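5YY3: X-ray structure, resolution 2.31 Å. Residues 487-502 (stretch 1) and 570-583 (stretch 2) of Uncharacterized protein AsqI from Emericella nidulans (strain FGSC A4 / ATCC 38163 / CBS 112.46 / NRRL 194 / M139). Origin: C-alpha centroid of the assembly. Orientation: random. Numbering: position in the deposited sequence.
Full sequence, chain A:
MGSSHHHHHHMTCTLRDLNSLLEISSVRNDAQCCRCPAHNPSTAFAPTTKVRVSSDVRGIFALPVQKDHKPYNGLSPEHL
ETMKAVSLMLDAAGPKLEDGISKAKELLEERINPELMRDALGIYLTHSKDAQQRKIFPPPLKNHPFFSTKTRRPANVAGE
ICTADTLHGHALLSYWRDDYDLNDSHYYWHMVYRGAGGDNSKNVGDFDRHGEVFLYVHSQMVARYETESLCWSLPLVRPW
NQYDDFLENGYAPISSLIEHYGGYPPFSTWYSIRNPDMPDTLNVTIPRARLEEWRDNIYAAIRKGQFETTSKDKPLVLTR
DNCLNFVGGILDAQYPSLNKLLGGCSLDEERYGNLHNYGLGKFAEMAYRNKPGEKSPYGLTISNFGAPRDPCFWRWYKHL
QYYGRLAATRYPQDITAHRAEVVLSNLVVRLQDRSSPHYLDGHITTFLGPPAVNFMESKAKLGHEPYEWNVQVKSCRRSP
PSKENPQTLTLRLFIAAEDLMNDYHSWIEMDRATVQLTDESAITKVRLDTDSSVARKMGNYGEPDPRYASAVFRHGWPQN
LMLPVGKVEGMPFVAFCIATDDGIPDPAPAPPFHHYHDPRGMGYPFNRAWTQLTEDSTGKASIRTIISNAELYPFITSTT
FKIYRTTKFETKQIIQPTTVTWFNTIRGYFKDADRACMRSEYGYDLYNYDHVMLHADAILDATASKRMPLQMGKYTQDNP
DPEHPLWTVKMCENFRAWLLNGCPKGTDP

Stretch 1 487-502: QTLTLRLFIAAEDLMN
Stretch 2 (570-583) GMPFVAFCIATDDG

Two strands, 487-497 and 571-580, lie side by side as antiparallel neighbours, their N-to-C directions 159° apart and their axes approaching to 4.6 Å. The register is fixed by four hydrogen-bonded pairs, T490-T580, R492-I578, F494-F576 and A496-V574, with CA-CA separations of 5.1 to 5.4 Å. L491-A579, L493-C577 and I495-A575 alternate with them, and A497-F573 follows beyond A496-V574; these non-hydrogen-bonded pairs are closer, at 4.5 to 4.7 Å CA to CA. Phi and psi are extended throughout both strands.

Each hydrogen-bonded pair closes a two-bond ring, so every backbone N and O in it is paired. T490 N gives to T580 O at 3.0 Å and T580 N to T490 O at 2.9 Å; R492 N gives to I578 O at 2.9 Å and I578 N to R492 O at 3.1 Å. F494 N reaches F576 O at 2.9 Å, with F576 N returning to F494 O at 2.8 Å; A496 N reaches V574 O at 3.1 Å, with V574 N returning to A496 O at 2.9 Å. The ladder runs one step past the first strand, where E498 N donates to P572 O at 3.2 Å. All of these carbonyls except those of T580 and P572 also receive a CA-H contact, the shortest from I495 CA to V574 O at 3.1 Å.

R492 organises the polar end. With chi1 m, chi2 and chi3 t and chi4 -92°, its side chain extends so that NE donates to T580 OG1 (3.0 Å, 171°), which lies at the guanidinium edge. T580, chi1 p, passes its own proton to D582 OD1, OG1 to OD1 being 2.9 Å; the hydroxyl thus both accepts and donates. D582 (chi1 m) completes a salt bridge, R492 NH2 to D582 OD2 at 3.0 Å, though the hydrogen bonds from NH2 to its two oxygens are weak. T490 OG1 (chi1 m) lies 3.1 Å from D582 OD2. One water accepts from D582 N at 2.8 Å and donates weakly to T488 O at 3.3 Å, bridging the stretches beyond the last strand pair.

The T490, R492, F494 and A496 side chains share a sheet face with T580, I578, F576 and V574. There F494 (m) and F576 (t) meet CD1 to CD1 at 4.0 Å, F494 CD1 lying at the edge of the F576 ring, while M501 SD packs 3.8 Å from V574 CG2. The other face is apolar: L491 CD2 (m, t) touches A579 CB at 3.9 Å, and I495 CG2 (chi1 p) lies 4.3 Å from A575 CB. At A497, CA sits over the F573 ring (chi1 m), 4.0 Å from its centroid.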

# COMPACT_ATOMS: atom_id res chain seq x y z
N GLN A 487 40.62 -38.63 10.55
CA GLN A 487 40.18 -37.43 11.27
C GLN A 487 38.67 -37.27 11.10
O GLN A 487 38.18 -37.18 9.98
CB GLN A 487 40.88 -36.18 10.76
CG GLN A 487 40.54 -34.93 11.56
CD GLN A 487 41.41 -33.75 11.16
OE1 GLN A 487 42.06 -33.78 10.13
NE2 GLN A 487 41.44 -32.73 11.99
N THR A 488 37.95 -37.25 12.21
CA THR A 488 36.51 -37.06 12.16
C THR A 488 36.11 -35.71 12.72
O THR A 488 36.46 -35.38 13.83
CB THR A 488 35.79 -38.16 12.91
OG1 THR A 488 35.91 -39.37 12.15
CG2 THR A 488 34.30 -37.81 13.08
N LEU A 489 35.38 -34.93 11.94
CA LEU A 489 34.94 -33.61 12.37
C LEU A 489 33.49 -33.39 11.97
O LEU A 489 32.92 -34.19 11.22
CB LEU A 489 35.84 -32.53 11.77
CG LEU A 489 35.86 -32.62 10.25
CD1 LEU A 489 35.07 -31.49 9.61
CD2 LEU A 489 37.29 -32.70 9.72
N THR A 490 32.88 -32.34 12.48
CA THR A 490 31.49 -32.04 12.18
C THR A 490 31.39 -30.65 11.55
O THR A 490 31.97 -29.68 12.06
CB THR A 490 30.60 -32.11 13.44
OG1 THR A 490 30.60 -33.45 13.95
CG2 THR A 490 29.15 -31.69 13.13
N LEU A 491 30.69 -30.58 10.42
CA LEU A 491 30.46 -29.33 9.70
C LEU A 491 29.10 -28.79 10.10
O LEU A 491 28.09 -29.50 10.00
CB LEU A 491 30.53 -29.52 8.19
CG LEU A 491 31.88 -29.92 7.59
CD1 LEU A 491 31.74 -30.07 6.11
CD2 LEU A 491 32.94 -28.87 7.92
N ARG A 492 29.06 -27.54 10.55
CA ARG A 492 27.82 -26.92 10.99
C ARG A 492 27.47 -25.72 10.11
O ARG A 492 28.20 -24.72 10.09
CB ARG A 492 27.92 -26.49 12.45
CG ARG A 492 28.37 -27.60 13.36
CD ARG A 492 28.68 -27.08 14.74
NE ARG A 492 29.05 -28.17 15.62
CZ ARG A 492 28.19 -28.83 16.38
NH1 ARG A 492 26.91 -28.50 16.37
NH2 ARG A 492 28.63 -29.82 17.15
N LEU A 493 26.35 -25.83 9.40
CA LEU A 493 25.94 -24.80 8.45
C LEU A 493 24.75 -23.96 8.93
O LEU A 493 23.70 -24.50 9.30
CB LEU A 493 25.59 -25.44 7.10
CG LEU A 493 24.95 -24.52 6.06
CD1 LEU A 493 25.94 -23.56 5.48
CD2 LEU A 493 24.25 -25.32 4.98
N PHE A 494 24.94 -22.64 8.89
CA PHE A 494 23.92 -21.66 9.23
C PHE A 494 23.79 -20.62 8.11
O PHE A 494 24.76 -20.33 7.39
CB PHE A 494 24.25 -20.95 10.54
CG PHE A 494 24.15 -21.82 11.77
CD1 PHE A 494 25.18 -22.68 12.13
CD2 PHE A 494 23.04 -21.72 12.62
CE1 PHE A 494 25.11 -23.46 13.27
CE2 PHE A 494 22.95 -22.49 13.78
CZ PHE A 494 23.99 -23.37 14.11
N ILE A 495 22.59 -20.04 7.96
CA ILE A 495 22.41 -18.87 7.11
C ILE A 495 21.71 -17.76 7.88
O ILE A 495 21.08 -17.98 8.91
CB ILE A 495 21.58 -19.18 5.84
CG1 ILE A 495 20.13 -19.53 6.20
CG2 ILE A 495 22.29 -20.27 4.99
CD1 ILE A 495 19.24 -19.84 4.99
N ALA A 496 21.84 -16.54 7.36
CA ALA A 496 21.25 -15.37 7.97
C ALA A 496 20.99 -14.34 6.89
O ALA A 496 21.81 -14.17 5.99
CB ALA A 496 22.14 -14.81 9.05
N ALA A 497 19.82 -13.70 6.94
CA ALA A 497 19.57 -12.52 6.13
C ALA A 497 20.71 -11.54 6.38
O ALA A 497 21.08 -11.29 7.53
CB ALA A 497 18.20 -11.88 6.50
N GLU A 498 21.27 -10.98 5.31
CA GLU A 498 22.44 -10.11 5.45
C GLU A 498 22.25 -8.98 6.48
O GLU A 498 23.20 -8.60 7.16
CB GLU A 498 22.83 -9.53 4.09
CG GLU A 498 24.21 -8.86 4.09
CD GLU A 498 24.70 -8.46 2.69
OE1 GLU A 498 24.62 -9.30 1.76
OE2 GLU A 498 25.15 -7.31 2.51
N ASP A 499 21.04 -8.43 6.58
CA ASP A 499 20.78 -7.34 7.53
C ASP A 499 20.84 -7.80 8.98
O ASP A 499 21.23 -7.03 9.87
CB ASP A 499 19.42 -6.69 7.26
CG ASP A 499 19.39 -5.91 5.96
OD1 ASP A 499 20.43 -5.31 5.62
OD2 ASP A 499 18.33 -5.89 5.28
N LEU A 500 20.43 -9.04 9.23
CA LEU A 500 20.36 -9.55 10.60
C LEU A 500 21.64 -10.26 11.04
O LEU A 500 21.75 -10.72 12.17
CB LEU A 500 19.18 -10.51 10.75
CG LEU A 500 17.81 -10.05 10.28
CD1 LEU A 500 16.78 -11.14 10.49
CD2 LEU A 500 17.42 -8.79 11.03
N MET A 501 22.61 -10.34 10.13
CA MET A 501 23.80 -11.18 10.29
C MET A 501 24.59 -11.00 11.60
O MET A 501 25.20 -11.96 12.07
CB MET A 501 24.69 -10.93 9.07
CG MET A 501 26.13 -11.30 9.17
SD MET A 501 27.01 -10.69 7.73
CE MET A 501 26.22 -9.13 7.54
N ASN A 502 24.58 -9.81 12.20
CA ASN A 502 25.33 -9.62 13.45
C ASN A 502 24.56 -9.95 14.73
O ASN A 502 25.04 -9.70 15.83
CB ASN A 502 25.84 -8.18 13.55
CG ASN A 502 26.98 -7.92 12.61
OD1 ASN A 502 27.78 -8.82 12.30
ND2 ASN A 502 27.08 -6.69 12.15
N GLY A 570 16.15 -11.20 -5.85
CA GLY A 570 17.21 -11.99 -5.25
C GLY A 570 17.73 -11.38 -3.96
O GLY A 570 18.48 -10.40 -3.99
N MET A 571 17.34 -11.96 -2.83
CA MET A 571 17.66 -11.37 -1.53
C MET A 571 18.99 -11.89 -1.01
O MET A 571 19.25 -13.09 -1.06
CB MET A 571 16.54 -11.67 -0.54
CG MET A 571 16.75 -11.12 0.85
SD MET A 571 15.31 -11.49 1.87
CE MET A 571 15.86 -10.98 3.51
N PRO A 572 19.84 -10.98 -0.52
CA PRO A 572 21.17 -11.43 -0.08
C PRO A 572 21.15 -12.10 1.30
O PRO A 572 20.60 -11.58 2.26
CB PRO A 572 21.99 -10.13 -0.06
CG PRO A 572 21.00 -9.03 0.01
CD PRO A 572 19.74 -9.52 -0.66
N PHE A 573 21.77 -13.28 1.36
CA PHE A 573 21.96 -13.99 2.62
C PHE A 573 23.43 -14.31 2.81
O PHE A 573 24.21 -14.24 1.87
CB PHE A 573 21.13 -15.28 2.66
CG PHE A 573 19.67 -15.07 2.93
CD1 PHE A 573 18.86 -14.43 1.99
CD2 PHE A 573 19.10 -15.52 4.11
CE1 PHE A 573 17.50 -14.24 2.23
CE2 PHE A 573 17.75 -15.33 4.35
CZ PHE A 573 16.94 -14.68 3.40
N VAL A 574 23.82 -14.68 4.02
CA VAL A 574 25.18 -15.13 4.25
C VAL A 574 25.16 -16.58 4.74
O VAL A 574 24.33 -16.93 5.59
CB VAL A 574 25.91 -14.24 5.28
CG1 VAL A 574 27.29 -14.81 5.60
CG2 VAL A 574 26.02 -12.81 4.75
N ALA A 575 26.03 -17.40 4.18
CA ALA A 575 26.20 -18.77 4.66
C ALA A 575 27.43 -18.84 5.54
O ALA A 575 28.43 -18.20 5.27
CB ALA A 575 26.32 -19.74 3.51
N PHE A 576 27.32 -19.61 6.62
CA PHE A 576 28.37 -19.74 7.61
C PHE A 576 28.60 -21.23 7.86
O PHE A 576 27.65 -22.00 7.99
CB PHE A 576 27.96 -19.02 8.90
CG PHE A 576 28.71 -19.45 10.13
CD1 PHE A 576 28.28 -20.54 10.88
CD2 PHE A 576 29.83 -18.75 10.56
CE1 PHE A 576 28.95 -20.92 12.02
CE2 PHE A 576 30.51 -19.13 11.71
CZ PHE A 576 30.07 -20.22 12.43
N CYS A 577 29.87 -21.62 7.90
CA CYS A 577 30.20 -23.01 8.16
C CYS A 577 31.36 -23.06 9.15
O CYS A 577 32.40 -22.42 8.95
CB CYS A 577 30.56 -23.75 6.87
SG CYS A 577 30.64 -25.57 7.13
N ILE A 578 31.16 -23.79 10.23
CA ILE A 578 32.22 -23.99 11.21
C ILE A 578 32.53 -25.49 11.29
O ILE A 578 31.64 -26.33 11.18
CB ILE A 578 31.84 -23.40 12.60
CG1 ILE A 578 32.97 -23.59 13.62
CG2 ILE A 578 30.54 -24.00 13.14
CD1 ILE A 578 32.73 -22.88 14.94
N ALA A 579 33.81 -25.82 11.44
CA ALA A 579 34.19 -27.21 11.66
C ALA A 579 34.56 -27.43 13.12
O ALA A 579 35.46 -26.78 13.66
CB ALA A 579 35.36 -27.61 10.74
N THR A 580 33.85 -28.33 13.78
CA THR A 580 34.17 -28.61 15.17
C THR A 580 34.71 -30.01 15.36
O THR A 580 34.38 -30.94 14.61
CB THR A 580 32.93 -28.40 16.10
OG1 THR A 580 31.86 -29.26 15.69
CG2 THR A 580 32.47 -26.96 16.06
N ASP A 581 35.58 -30.15 16.35
CA ASP A 581 35.92 -31.45 16.92
C ASP A 581 35.01 -31.73 18.10
O ASP A 581 35.10 -31.05 19.11
CB ASP A 581 37.37 -31.50 17.38
CG ASP A 581 37.74 -32.85 17.98
OD1 ASP A 581 37.27 -33.89 17.46
OD2 ASP A 581 38.49 -32.87 18.98
N ASP A 582 34.15 -32.74 17.97
CA ASP A 582 33.16 -33.04 19.00
C ASP A 582 33.54 -34.23 19.90
O ASP A 582 32.73 -34.65 20.72
CB ASP A 582 31.81 -33.31 18.34
CG ASP A 582 31.22 -32.07 17.68
OD1 ASP A 582 31.60 -30.94 18.09
OD2 ASP A 582 30.39 -32.22 16.77
N GLY A 583 34.76 -34.75 19.76
CA GLY A 583 35.20 -35.90 20.53
C GLY A 583 34.47 -37.17 20.12
O GLY A 583 33.87 -37.22 19.04
O HOH W 1 33.94 -34.61 15.87